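Local coordinates for protein Baccell_00875 (Bacteroides cellulosilyticus DSM 14838, PDB 5NO8) that is a polysaccharide lyase that probably removes the L-rhamnose caps attached to glucuronic acid in complex arabinogalactan proteins, at residues Y175-R180 with D246-K251; Y369-D374 with D652-C657; Q460-T465 with K504-K509. One frame throughout, in Å; residues are numbered along the deposited sequence.

Contact 1 (Y175-R180 with D246-K251)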
loop_
_atom_site.group_PDB
_atom_site.type_symbol
_atom_site.label_atom_id
_atom_site.label_comp_id
_atom_site.label_asym_id
_atom_site.label_seq_id
_atom_site.Cartn_x
_atom_site.Cartn_y
_atom_site.Cartn_z
ATOM N N TYR A 175 5.640 14.003 8.239
ATOM C CA TYR A 175 5.944 14.525 6.934
ATOM C C TYR A 175 5.029 13.938 5.870
ATOM O O TYR A 175 4.328 12.962 6.085
ATOM C CB TYR A 175 7.419 14.285 6.573
ATOM C CG TYR A 175 7.829 12.840 6.425
ATOM C CD1 TYR A 175 7.448 12.078 5.316
ATOM C CD2 TYR A 175 8.587 12.221 7.405
ATOM C CE1 TYR A 175 7.821 10.762 5.193
ATOM C CE2 TYR A 175 8.991 10.920 7.269
ATOM C CZ TYR A 175 8.606 10.200 6.156
ATOM O OH TYR A 175 8.958 8.886 6.048
ATOM N N VAL A 176 5.079 14.558 4.697
ATOM C CA VAL A 176 4.543 13.992 3.478
ATOM C C VAL A 176 5.610 14.126 2.381
ATOM O O VAL A 176 6.184 15.202 2.171
ATOM C CB VAL A 176 3.231 14.653 3.008
ATOM C CG1 VAL A 176 2.725 13.944 1.773
ATOM C CG2 VAL A 176 2.143 14.638 4.086
ATOM N N ASN A 177 5.910 13.008 1.727
ATOM C CA ASN A 177 6.799 12.994 0.587
ATOM C C ASN A 177 5.949 12.654 -0.620
ATOM O O ASN A 177 5.479 11.537 -0.739
ATOM C CB ASN A 177 7.894 11.970 0.805
ATOM C CG ASN A 177 8.911 11.955 -0.313
ATOM O OD1 ASN A 177 8.996 12.914 -1.102
ATOM N ND2 ASN A 177 9.666 10.870 -0.414
ATOM N N ALA A 178 5.697 13.645 -1.488
ATOM C CA ALA A 178 4.880 13.470 -2.652
ATOM C C ALA A 178 5.750 13.296 -3.883
ATOM O O ALA A 178 6.420 14.218 -4.320
ATOM C CB ALA A 178 3.940 14.640 -2.795
ATOM N N ILE A 179 5.760 12.071 -4.407
ATOM C CA ILE A 179 6.622 11.698 -5.523
ATOM C C ILE A 179 5.797 11.659 -6.795
ATOM O O ILE A 179 4.830 10.922 -6.893
ATOM C CB ILE A 179 7.288 10.334 -5.260
ATOM C CG1 ILE A 179 8.153 10.375 -3.995
ATOM C CG2 ILE A 179 8.101 9.883 -6.459
ATOM C CD1 ILE A 179 9.303 11.351 -4.016
ATOM N N ARG A 180 6.146 12.491 -7.763
ATOM C CA ARG A 180 5.477 12.462 -9.053
ATOM C C ARG A 180 5.511 11.044 -9.595
ATOM O O ARG A 180 6.543 10.370 -9.518
ATOM C CB ARG A 180 6.150 13.419 -10.042
ATOM C CG ARG A 180 5.336 13.688 -11.304
ATOM C CD ARG A 180 6.236 14.343 -12.341
ATOM N NE ARG A 180 6.926 15.518 -11.809
ATOM C CZ ARG A 180 6.575 16.793 -11.971
ATOM N NH1 ARG A 180 5.531 17.150 -12.700
ATOM N NH2 ARG A 180 7.299 17.731 -11.390
ATOM N N ASP A 246 16.603 10.911 -1.217
ATOM C CA ASP A 246 17.784 11.373 -0.475
ATOM C C ASP A 246 17.752 12.858 -0.218
ATOM O O ASP A 246 18.144 13.315 0.840
ATOM C CB ASP A 246 19.096 11.037 -1.221
ATOM C CG ASP A 246 19.490 9.586 -1.119
ATOM O OD1 ASP A 246 19.002 8.867 -0.210
ATOM O OD2 ASP A 246 20.333 9.155 -1.954
ATOM N N ASP A 247 17.342 13.619 -1.229
ATOM C CA ASP A 247 17.271 15.056 -1.124
ATOM C C ASP A 247 16.164 15.436 -0.136
ATOM O O ASP A 247 16.355 16.325 0.697
ATOM C CB ASP A 247 16.994 15.646 -2.500
ATOM C CG ASP A 247 17.150 17.154 -2.547
ATOM O OD1 ASP A 247 18.067 17.688 -1.907
ATOM O OD2 ASP A 247 16.359 17.815 -3.256
ATOM N N PHE A 248 15.034 14.738 -0.221
ATOM C CA PHE A 248 13.938 14.927 0.763
ATOM C C PHE A 248 14.442 14.719 2.188
ATOM O O PHE A 248 14.263 15.579 3.053
ATOM C CB PHE A 248 12.770 13.994 0.486
ATOM C CG PHE A 248 11.689 14.058 1.541
ATOM C CD1 PHE A 248 10.775 15.117 1.566
ATOM C CD2 PHE A 248 11.590 13.075 2.509
ATOM C CE1 PHE A 248 9.785 15.190 2.531
ATOM C CE2 PHE A 248 10.616 13.148 3.514
ATOM C CZ PHE A 248 9.702 14.201 3.514
ATOM N N ARG A 249 15.125 13.607 2.410
ATOM C CA ARG A 249 15.660 13.318 3.749
ATOM C C ARG A 249 16.646 14.348 4.250
ATOM O O ARG A 249 16.599 14.774 5.419
ATOM C CB ARG A 249 16.295 11.922 3.790
ATOM C CG ARG A 249 15.268 10.806 3.840
ATOM C CD ARG A 249 15.904 9.451 4.068
ATOM N NE ARG A 249 16.586 8.961 2.890
ATOM C CZ ARG A 249 16.079 8.129 1.970
ATOM N NH1 ARG A 249 14.842 7.656 2.016
ATOM N NH2 ARG A 249 16.838 7.768 0.954
ATOM N N HIS A 250 17.523 14.791 3.351
ATOM C CA HIS A 250 18.497 15.824 3.679
ATOM C C HIS A 250 17.811 17.115 4.103
ATOM O O HIS A 250 18.145 17.707 5.129
ATOM C CB HIS A 250 19.428 16.079 2.469
ATOM C CG HIS A 250 20.505 17.086 2.740
ATOM N ND1 HIS A 250 21.544 16.848 3.615
ATOM C CD2 HIS A 250 20.681 18.347 2.281
ATOM C CE1 HIS A 250 22.322 17.917 3.677
ATOM N NE2 HIS A 250 21.817 18.843 2.881
ATOM N N LYS A 251 16.836 17.534 3.313
ATOM C CA LYS A 251 16.084 18.757 3.576
ATOM C C LYS A 251 15.254 18.661 4.858
ATOM O O LYS A 251 15.183 19.633 5.638
ATOM C CB LYS A 251 15.202 19.074 2.382
ATOM C CG LYS A 251 16.003 19.601 1.198
ATOM C CD LYS A 251 15.080 19.791 0.004
ATOM C CE LYS A 251 15.808 20.187 -1.275
ATOM N NZ LYS A 251 16.206 21.591 -1.233
#
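The first torsion of Phe-248 (chi1 174°) sets CG opposite the backbone N and sends the ring from its helix to the strand, where Asn-177 adopts the same kind of first torsion and lays its side chain over one ring face. Tyr-175, two residues earlier, turns its phenol toward the same ring. The result is one phenylalanine held in two different ways. Over its face, CB of Asn-177 lies 3.9 Å from the Phe-248 ring centroid and almost on the ring normal, a CH-pi contact, while the amide plane is stacked within 7° of the ring plane. At the far end, the edge of Phe-248 is directed at the face of Tyr-175 in a T-shaped pair with centroids 5.2 Å apart; the closest atoms are Phe-248 CZ and Tyr-175 CD1, at 3.6 Å. The backbone contributes too, since Val-176 O approaches Phe-248 CE1 to 3.6 Å. This is helix-on-sheet packing: strand 175-180, flanked by strands 163-168 and 187-194 in an antiparallel sheet, meets helix 245-254, which follows strand 232-242 of that sheet after a two-residue link. The axes of the two short segments approach to 10.3 Å and run at 155°, roughly antiparallel. No hydrogen bond joins the two segments, so aromatic and van der Waals contact carries the interface. ND2 of the buried Asn-177 amide is hydrogen-bonded to OD1 of Asn-245, and its OD1 accepts a weak hydrogen bond from His-242. His-242 and Phe-240 also pack against Phe-248.

Contact 2 (Y369-D374 with D652-C657)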
loop_
_atom_site.group_PDB
_atom_site.type_symbol
_atom_site.label_atom_id
_atom_site.label_comp_id
_atom_site.label_asym_id
_atom_site.label_seq_id
_atom_site.Cartn_x
_atom_site.Cartn_y
_atom_site.Cartn_z
ATOM N N TYR A 369 -13.372 -16.908 3.915
ATOM C CA TYR A 369 -13.741 -17.302 5.259
ATOM C C TYR A 369 -14.038 -16.081 6.093
ATOM O O TYR A 369 -13.301 -15.089 6.020
ATOM C CB TYR A 369 -12.579 -18.075 5.901
ATOM C CG TYR A 369 -12.895 -18.773 7.203
ATOM C CD1 TYR A 369 -13.436 -20.058 7.211
ATOM C CD2 TYR A 369 -12.609 -18.183 8.430
ATOM C CE1 TYR A 369 -13.703 -20.711 8.399
ATOM C CE2 TYR A 369 -12.879 -18.824 9.629
ATOM C CZ TYR A 369 -13.428 -20.094 9.601
ATOM O OH TYR A 369 -13.678 -20.753 10.764
ATOM N N ASP A 370 -15.091 -16.173 6.898
ATOM C CA ASP A 370 -15.506 -15.092 7.773
ATOM C C ASP A 370 -14.958 -15.346 9.151
ATOM O O ASP A 370 -15.429 -16.259 9.855
ATOM C CB ASP A 370 -17.037 -14.988 7.801
ATOM C CG ASP A 370 -17.539 -13.780 8.604
ATOM O OD1 ASP A 370 -16.826 -13.244 9.472
ATOM O OD2 ASP A 370 -18.668 -13.343 8.346
ATOM N N ASN A 371 -13.965 -14.550 9.545
ATOM C CA ASN A 371 -13.311 -14.746 10.852
ATOM C C ASN A 371 -14.169 -14.359 12.043
ATOM O O ASN A 371 -13.937 -14.870 13.127
ATOM C CB ASN A 371 -11.972 -14.021 10.922
ATOM C CG ASN A 371 -10.962 -14.600 9.945
ATOM O OD1 ASN A 371 -10.263 -13.874 9.262
ATOM N ND2 ASN A 371 -10.898 -15.906 9.882
ATOM N N GLU A 372 -15.153 -13.481 11.850
ATOM C CA GLU A 372 -16.121 -13.174 12.928
ATOM C C GLU A 372 -17.108 -14.317 13.179
ATOM O O GLU A 372 -17.408 -14.633 14.322
ATOM C CB GLU A 372 -16.875 -11.877 12.634
ATOM C CG GLU A 372 -15.967 -10.662 12.682
ATOM C CD GLU A 372 -16.645 -9.344 12.265
ATOM O OE1 GLU A 372 -17.555 -9.335 11.392
ATOM O OE2 GLU A 372 -16.211 -8.297 12.801
ATOM N N GLY A 373 -17.606 -14.922 12.110
ATOM C CA GLY A 373 -18.558 -16.034 12.194
ATOM C C GLY A 373 -17.906 -17.400 12.327
ATOM O O GLY A 373 -18.597 -18.374 12.612
ATOM N N ASP A 374 -16.593 -17.482 12.108
ATOM C CA ASP A 374 -15.865 -18.758 12.078
ATOM C C ASP A 374 -16.516 -19.751 11.094
ATOM O O ASP A 374 -16.836 -20.898 11.453
ATOM C CB ASP A 374 -15.740 -19.353 13.500
ATOM C CG ASP A 374 -14.827 -18.533 14.398
ATOM O OD1 ASP A 374 -13.663 -18.306 14.033
ATOM O OD2 ASP A 374 -15.272 -18.115 15.475
ATOM N N ASP A 652 -3.291 -17.698 15.334
ATOM C CA ASP A 652 -4.219 -18.836 15.302
ATOM C C ASP A 652 -4.459 -19.383 13.904
ATOM O O ASP A 652 -5.354 -20.196 13.733
ATOM C CB ASP A 652 -5.554 -18.454 15.977
ATOM C CG ASP A 652 -6.216 -17.217 15.349
ATOM O OD1 ASP A 652 -5.645 -16.602 14.405
ATOM O OD2 ASP A 652 -7.300 -16.823 15.848
ATOM N N GLY A 653 -3.720 -18.897 12.907
ATOM C CA GLY A 653 -3.854 -19.354 11.542
ATOM C C GLY A 653 -4.829 -18.559 10.705
ATOM O O GLY A 653 -4.911 -18.793 9.518
ATOM N N LYS A 654 -5.587 -17.649 11.325
ATOM C CA LYS A 654 -6.521 -16.792 10.581
ATOM C C LYS A 654 -5.709 -15.762 9.784
ATOM O O LYS A 654 -4.514 -15.536 10.039
ATOM C CB LYS A 654 -7.501 -16.103 11.527
ATOM C CG LYS A 654 -8.549 -17.050 12.077
ATOM C CD LYS A 654 -9.450 -16.372 13.115
ATOM C CE LYS A 654 -10.649 -17.241 13.488
ATOM N NZ LYS A 654 -11.569 -16.529 14.415
ATOM N N ALA A 655 -6.362 -15.133 8.810
ATOM C CA ALA A 655 -5.716 -14.134 8.004
ATOM C C ALA A 655 -6.730 -13.051 7.629
ATOM O O ALA A 655 -7.942 -13.269 7.734
ATOM C CB ALA A 655 -5.127 -14.744 6.760
ATOM N N SER A 656 -6.207 -11.927 7.181
ATOM C CA SER A 656 -7.054 -10.800 6.758
ATOM C C SER A 656 -6.732 -10.346 5.337
ATOM O O SER A 656 -5.571 -10.221 4.967
ATOM C CB SER A 656 -6.881 -9.632 7.729
ATOM O OG SER A 656 -7.561 -8.485 7.236
ATOM N N CYS A 657 -7.781 -9.999 4.585
ATOM C CA CYS A 657 -7.619 -9.533 3.208
ATOM C C CYS A 657 -7.102 -8.109 3.062
ATOM O O CYS A 657 -6.676 -7.752 1.971
ATOM C CB CYS A 657 -8.922 -9.705 2.411
ATOM S SG CYS A 657 -10.251 -8.634 2.927
#
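The backbones draw nearest at Asn-371 and Lys-654, whose CA atoms are 7.1 Å apart, where the turn leaving strand 369-370 faces a loop without regular structure. Within that loop Asp-652 forms an Asx turn, its OD1 accepting a hydrogen bond from the backbone N of Lys-654 at 3.3 Å, reached from above the carboxylate plane. Lys-654 then spans the interval between the two segments. Beyond CG its chain is fully extended, a shape that carries the ammonium group past the flank of Asn-371 to the oxygens of the turn. On the way, its methylene groups run alongside the Asn-371 side chain, the two pointing in opposite directions, in close van der Waals contact. The amide end of Asn-371 also comes up to the carbonyl of Ala-655. Strand 369-370 belongs to a small antiparallel sheet, and its partner, strand 672-677, bonds to both segments: Pro-675 pairs with Asn-371 and Tyr-676 with Cys-657 through the backbone. The Lys-654 side chain also touches Phe-348 of helix 338-352. Lys-654 NZ hydrogen-bonds to Asn-371 O at 3.2 Å, in the carbonyl plane and on a lone pair. The shorter bond goes to Asp-374, which crosses the lysine chain at about a right angle and, through the syn lone pair of OD1, forms a salt bridge of 2.8 Å to Lys-654 NZ.

Contact 3 (Q460-T465 with K504-K509)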
loop_
_atom_site.group_PDB
_atom_site.type_symbol
_atom_site.label_atom_id
_atom_site.label_comp_id
_atom_site.label_asym_id
_atom_site.label_seq_id
_atom_site.Cartn_x
_atom_site.Cartn_y
_atom_site.Cartn_z
ATOM N N GLN A 460 2.806 -25.922 -10.696
ATOM C CA GLN A 460 3.240 -26.292 -9.335
ATOM C C GLN A 460 2.828 -27.735 -9.000
ATOM O O GLN A 460 3.597 -28.475 -8.372
ATOM C CB GLN A 460 2.642 -25.333 -8.303
ATOM C CG GLN A 460 3.075 -23.880 -8.448
ATOM C CD GLN A 460 4.481 -23.604 -7.976
ATOM O OE1 GLN A 460 5.241 -24.521 -7.649
ATOM N NE2 GLN A 460 4.855 -22.319 -7.969
ATOM N N MET A 461 1.609 -28.114 -9.380
ATOM C CA MET A 461 1.110 -29.484 -9.179
ATOM C C MET A 461 1.925 -30.558 -9.910
ATOM O O MET A 461 1.976 -31.702 -9.441
ATOM C CB MET A 461 -0.367 -29.610 -9.523
ATOM C CG MET A 461 -1.330 -28.951 -8.551
ATOM S SD MET A 461 -1.266 -29.624 -6.899
ATOM C CE MET A 461 -1.941 -31.298 -7.071
ATOM N N TYR A 462 2.589 -30.211 -11.011
ATOM C CA TYR A 462 3.574 -31.116 -11.610
ATOM C C TYR A 462 4.709 -31.401 -10.641
ATOM O O TYR A 462 5.116 -32.549 -10.481
ATOM C CB TYR A 462 4.137 -30.540 -12.910
ATOM C CG TYR A 462 5.354 -31.249 -13.478
ATOM C CD1 TYR A 462 5.291 -32.591 -13.896
ATOM C CD2 TYR A 462 6.549 -30.568 -13.640
ATOM C CE1 TYR A 462 6.403 -33.215 -14.447
ATOM C CE2 TYR A 462 7.662 -31.180 -14.180
ATOM C CZ TYR A 462 7.586 -32.499 -14.591
ATOM O OH TYR A 462 8.734 -33.057 -15.113
ATOM N N LYS A 463 5.195 -30.354 -9.972
ATOM C CA LYS A 463 6.277 -30.508 -8.980
ATOM C C LYS A 463 5.843 -31.384 -7.802
ATOM O O LYS A 463 6.664 -32.082 -7.248
ATOM C CB LYS A 463 6.785 -29.139 -8.486
ATOM C CG LYS A 463 7.311 -28.223 -9.587
ATOM C CD LYS A 463 7.778 -26.878 -9.047
ATOM C CE LYS A 463 9.186 -26.940 -8.494
ATOM N NZ LYS A 463 9.623 -25.616 -7.987
ATOM N N VAL A 464 4.570 -31.356 -7.436
ATOM C CA VAL A 464 4.036 -32.181 -6.348
ATOM C C VAL A 464 3.953 -33.652 -6.756
ATOM O O VAL A 464 4.306 -34.537 -5.975
ATOM C CB VAL A 464 2.630 -31.701 -5.922
ATOM C CG1 VAL A 464 1.975 -32.627 -4.898
ATOM C CG2 VAL A 464 2.709 -30.274 -5.361
ATOM N N THR A 465 3.470 -33.896 -7.975
ATOM C CA THR A 465 3.016 -35.226 -8.388
ATOM C C THR A 465 3.904 -35.942 -9.388
ATOM O O THR A 465 3.766 -37.145 -9.523
ATOM C CB THR A 465 1.621 -35.146 -9.037
ATOM O OG1 THR A 465 1.678 -34.300 -10.193
ATOM C CG2 THR A 465 0.599 -34.625 -8.066
ATOM N N LYS A 504 10.580 -27.760 -19.835
ATOM C CA LYS A 504 11.930 -28.318 -19.993
ATOM C C LYS A 504 12.066 -29.639 -19.227
ATOM O O LYS A 504 12.504 -30.637 -19.810
ATOM C CB LYS A 504 13.023 -27.327 -19.570
ATOM N N GLU A 505 11.625 -29.657 -17.963
ATOM C CA GLU A 505 11.712 -30.854 -17.105
ATOM C C GLU A 505 10.829 -32.007 -17.570
ATOM O O GLU A 505 11.200 -33.167 -17.416
ATOM C CB GLU A 505 11.352 -30.528 -15.645
ATOM C CG GLU A 505 12.410 -29.715 -14.912
ATOM C CD GLU A 505 11.966 -29.199 -13.530
ATOM O OE1 GLU A 505 10.768 -29.317 -13.146
ATOM O OE2 GLU A 505 12.847 -28.653 -12.822
ATOM N N ALA A 506 9.657 -31.689 -18.108
ATOM C CA ALA A 506 8.763 -32.697 -18.641
ATOM C C ALA A 506 9.194 -33.183 -20.034
ATOM O O ALA A 506 8.564 -34.087 -20.574
ATOM C CB ALA A 506 7.338 -32.180 -18.689
ATOM N N GLY A 507 10.228 -32.571 -20.614
ATOM C CA GLY A 507 10.734 -32.964 -21.926
ATOM C C GLY A 507 9.865 -32.533 -23.096
ATOM O O GLY A 507 10.060 -33.025 -24.202
ATOM N N MET A 508 8.930 -31.608 -22.877
ATOM C CA MET A 508 7.973 -31.194 -23.913
ATOM C C MET A 508 8.581 -30.062 -24.738
ATOM O O MET A 508 8.277 -28.877 -24.530
ATOM C CB MET A 508 6.657 -30.774 -23.275
ATOM C CG MET A 508 5.922 -31.917 -22.621
ATOM S SD MET A 508 4.607 -31.297 -21.563
ATOM C CE MET A 508 3.744 -32.815 -21.146
ATOM N N LYS A 509 9.443 -30.451 -25.675
ATOM C CA LYS A 509 10.295 -29.537 -26.449
ATOM C C LYS A 509 9.522 -28.596 -27.368
ATOM O O LYS A 509 9.831 -27.409 -27.395
ATOM C CB LYS A 509 11.323 -30.320 -27.283
ATOM C CG LYS A 509 12.494 -30.877 -26.480
ATOM C CD LYS A 509 13.697 -29.935 -26.486
ATOM C CE LYS A 509 14.521 -30.049 -27.768
ATOM N NZ LYS A 509 15.399 -31.255 -27.777
#
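Tyr-462 is the residue of 460-465 that meets Glu-505 and Ala-506, a single aromatic side chain bridging one helix and the end of another. Gln-460 and Met-461 look elsewhere, Gln-460 bonding back to Glu-456 on its own helix and Met-461 entering the hydrophobic interior. Tyr-462 comes next. A first torsion of 168°, which puts the ring opposite the backbone N, makes it stand out from the helix and sets the phenol end against the last turn of helix 496-505. There Tyr-462 OH lies 3.4 Å from Glu-505 O, while Tyr-462 CZ packs on Ala-506 CB at 4.1 Å. The Glu-505 carboxylate comes to the ring edge near its plane, with OE1 3.8 Å from Tyr-462 CE2, and its other oxygen, OE2, is hydrogen-bonded to Gln-501. Just beyond, the chain leaves the helix through a Schellman motif, in which Gly-507 takes positive phi, before Met-508 serves as N-cap of helix 509-529. Val-464 and Thr-465 bring helix 448-465 to its close. Thr-465 OG1 bonds to Met-461 O at 2.7 Å. The backbone N of Thr-465 grips the same oxygen from the opposite face of the carbonyl plane. In the helical part of the protein, this end of helix 448-465 packs through Val-464 on helix 396-409, through Met-461 and Thr-465 on helix 412-429, and through Tyr-462 on Val-471 of helix 469-485.

The three contacts lie in separate parts of the chain. Contact 1 sits in the beta-rich N-terminal part, on the other side of the chain's centre from contacts 2 and 3, its centre about 38 Å from that of contact 2 and 48 Å from that of contact 3. Contact 2 joins distant parts of the sequence: the 277 residues between its segments supply most of the helical part, contact 3 among them. Even so, contacts 2 and 3 stay about 19 Å apart at their nearest atoms, and contact 1 is about 23 Å from contact 2 and 32 Å from contact 3 by the same measure, so none touches another.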